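Local structure of beta-xylosidase (Uncultured organism, 4MLG) at residues A79-W84 and Q104-R109. The protein probably hydrolyses xylooligosaccharides to release xylose, as a beta-xylosidase of glycoside hydrolase family 43 built on a beta-propeller. Numbering follows the deposited sequence.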
loop_
_atom_site.group_PDB
_atom_site.type_symbol
_atom_site.label_atom_id
_atom_site.label_comp_id
_atom_site.label_asym_id
_atom_site.label_seq_id
_atom_site.Cartn_x
_atom_site.Cartn_y
_atom_site.Cartn_z
ATOM N N ALA A 79 -7.464 -2.037 9.414
ATOM C CA ALA A 79 -8.699 -1.759 8.689
ATOM C C ALA A 79 -8.873 -0.311 8.252
ATOM O O ALA A 79 -8.601 0.626 9.006
ATOM C CB ALA A 79 -9.904 -2.203 9.501
ATOM N N GLY A 80 -9.327 -0.150 7.014
ATOM C CA GLY A 80 -9.754 1.134 6.500
ATOM C C GLY A 80 -11.257 1.092 6.308
ATOM O O GLY A 80 -12.009 1.569 7.157
ATOM N N ARG A 81 -11.694 0.498 5.201
ATOM C CA ARG A 81 -13.119 0.346 4.921
ATOM C C ARG A 81 -13.397 -0.692 3.836
ATOM O O ARG A 81 -12.500 -1.076 3.081
ATOM C CB ARG A 81 -13.737 1.691 4.524
ATOM C CG ARG A 81 -13.086 2.347 3.318
ATOM C CD ARG A 81 -13.584 3.770 3.144
ATOM N NE ARG A 81 -12.959 4.442 2.010
ATOM C CZ ARG A 81 -13.525 4.572 0.816
ATOM N NH1 ARG A 81 -14.735 4.076 0.598
ATOM N NH2 ARG A 81 -12.886 5.202 -0.160
ATOM N N GLN A 82 -14.647 -1.149 3.791
ATOM C CA GLN A 82 -15.161 -2.012 2.724
ATOM C C GLN A 82 -14.593 -3.435 2.702
ATOM O O GLN A 82 -13.557 -3.693 2.090
ATOM C CB GLN A 82 -14.999 -1.337 1.356
ATOM C CG GLN A 82 -15.798 -0.048 1.212
ATOM C CD GLN A 82 -15.388 0.766 0.000
ATOM O OE1 GLN A 82 -14.235 1.174 -0.125
ATOM N NE2 GLN A 82 -16.334 1.006 -0.901
ATOM N N LEU A 83 -15.290 -4.350 3.371
ATOM C CA LEU A 83 -14.987 -5.777 3.294
ATOM C C LEU A 83 -15.707 -6.388 2.102
ATOM O O LEU A 83 -16.912 -6.627 2.160
ATOM C CB LEU A 83 -15.443 -6.497 4.562
ATOM C CG LEU A 83 -14.486 -6.559 5.748
ATOM C CD1 LEU A 83 -15.113 -7.355 6.883
ATOM C CD2 LEU A 83 -13.162 -7.173 5.325
ATOM N N TRP A 84 -14.974 -6.648 1.026
ATOM C CA TRP A 84 -15.589 -7.177 -0.185
ATOM C C TRP A 84 -15.525 -8.707 -0.258
ATOM O O TRP A 84 -15.391 -9.373 0.769
ATOM C CB TRP A 84 -15.000 -6.505 -1.432
ATOM C CG TRP A 84 -15.467 -5.077 -1.605
ATOM C CD1 TRP A 84 -16.217 -4.349 -0.724
ATOM C CD2 TRP A 84 -15.229 -4.217 -2.729
ATOM N NE1 TRP A 84 -16.456 -3.093 -1.227
ATOM C CE2 TRP A 84 -15.860 -2.986 -2.456
ATOM C CE3 TRP A 84 -14.541 -4.367 -3.937
ATOM C CZ2 TRP A 84 -15.823 -1.912 -3.346
ATOM C CZ3 TRP A 84 -14.506 -3.299 -4.820
ATOM C CH2 TRP A 84 -15.143 -2.089 -4.520
ATOM N N GLN A 104 -5.670 1.923 5.370
ATOM C CA GLN A 104 -5.913 3.274 5.859
ATOM C C GLN A 104 -5.466 4.330 4.848
ATOM O O GLN A 104 -5.538 5.529 5.114
ATOM C CB GLN A 104 -5.246 3.469 7.219
ATOM C CG GLN A 104 -5.808 2.537 8.279
ATOM C CD GLN A 104 -4.984 2.518 9.545
ATOM O OE1 GLN A 104 -4.104 3.355 9.742
ATOM N NE2 GLN A 104 -5.263 1.553 10.415
ATOM N N ASN A 105 -5.015 3.870 3.686
ATOM C CA ASN A 105 -4.680 4.755 2.579
ATOM C C ASN A 105 -5.643 4.555 1.410
ATOM O O ASN A 105 -5.359 4.966 0.283
ATOM C CB ASN A 105 -3.242 4.514 2.119
ATOM C CG ASN A 105 -2.225 4.796 3.208
ATOM O OD1 ASN A 105 -1.507 3.900 3.651
ATOM N ND2 ASN A 105 -2.156 6.050 3.640
ATOM N N ASP A 106 -6.777 3.918 1.695
ATOM C CA ASP A 106 -7.781 3.582 0.683
ATOM C C ASP A 106 -7.222 2.764 -0.483
ATOM O O ASP A 106 -7.700 2.869 -1.611
ATOM C CB ASP A 106 -8.502 4.834 0.165
ATOM C CG ASP A 106 -9.779 5.135 0.933
ATOM O OD1 ASP A 106 -10.280 4.233 1.638
ATOM O OD2 ASP A 106 -10.290 6.270 0.819
ATOM N N ILE A 107 -6.207 1.953 -0.203
ATOM C CA ILE A 107 -5.657 1.048 -1.204
ATOM C C ILE A 107 -6.076 -0.381 -0.880
ATOM O O ILE A 107 -5.858 -0.856 0.236
ATOM C CB ILE A 107 -4.121 1.131 -1.260
ATOM C CG1 ILE A 107 -3.674 2.572 -1.513
ATOM C CG2 ILE A 107 -3.573 0.207 -2.334
ATOM C CD1 ILE A 107 -2.170 2.746 -1.584
ATOM N N PHE A 108 -6.683 -1.062 -1.848
ATOM C CA PHE A 108 -7.172 -2.417 -1.614
ATOM C C PHE A 108 -6.038 -3.399 -1.342
ATOM O O PHE A 108 -5.126 -3.557 -2.153
ATOM C CB PHE A 108 -8.049 -2.908 -2.771
ATOM C CG PHE A 108 -9.521 -2.889 -2.462
ATOM C CD1 PHE A 108 -10.046 -3.716 -1.479
ATOM C CD2 PHE A 108 -10.380 -2.048 -3.152
ATOM C CE1 PHE A 108 -11.399 -3.699 -1.186
ATOM C CE2 PHE A 108 -11.734 -2.029 -2.865
ATOM C CZ PHE A 108 -12.243 -2.855 -1.880
ATOM N N ARG A 109 -6.104 -4.039 -0.181
ATOM C CA ARG A 109 -5.144 -5.064 0.199
ATOM C C ARG A 109 -5.911 -6.331 0.537
ATOM O O ARG A 109 -7.142 -6.324 0.585
ATOM C CB ARG A 109 -4.321 -4.615 1.409
ATOM C CG ARG A 109 -3.547 -3.320 1.213
ATOM C CD ARG A 109 -2.480 -3.459 0.139
ATOM N NE ARG A 109 -1.542 -2.340 0.151
ATOM C CZ ARG A 109 -0.503 -2.227 -0.671
ATOM N NH1 ARG A 109 -0.267 -3.164 -1.579
ATOM N NH2 ARG A 109 0.301 -1.175 -0.587
#
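Arg81 grips the carboxylate of Asp106 side-on with two nitrogens. NE of Arg81 gives its hydrogen to OD1 of Asp106 at 2.7 Å, a bent bond to the syn side of that oxygen, while NH2 of Arg81 reaches OD2 of Asp106 at 3.0 Å and much straighter. The fork is twisted: guanidinium and carboxylate planes stand 74° apart, and NH2 approaches OD2 from above the carboxylate plane. CG of Arg81 sits between its backbone N and carbonyl carbon (chi1 58°), and from there the chain runs extended to NE. A second acid, Asp44, forms a salt bridge with NH1 of Arg81, so the cation is shared between two carboxylates.

In the family 43 beta-propeller the contact lies at one end of a four-stranded antiparallel sheet, consistent with one blade, in which strands 81-91 and 108-115 flank strand 94-102; Asp106 and Gln104 sit in the loop leading into 108-115. Gly80 and Arg81 both face Lys102 of that middle strand, a classic beta bulge. Just beyond, CG of Gln104 rests 3.5 Å from the carbonyl O of Ala79.

Toward the calcium-bearing centre, the side chains of Phe108 and Trp84 cross at about a right angle. CZ of Phe108 lies over the centre of one indole face, 3.4 Å from CD2 of Trp84, and CE2 of Phe108 is 3.6 Å from CZ3 of Trp84. The ring planes meet obliquely, at 48°. The indole NE1 turns elsewhere, hydrogen-bonding to the carbonyl of Phe46, which also accepts Gln82 NE2. Trp84 directly precedes Asp85, a residue of the calcium site.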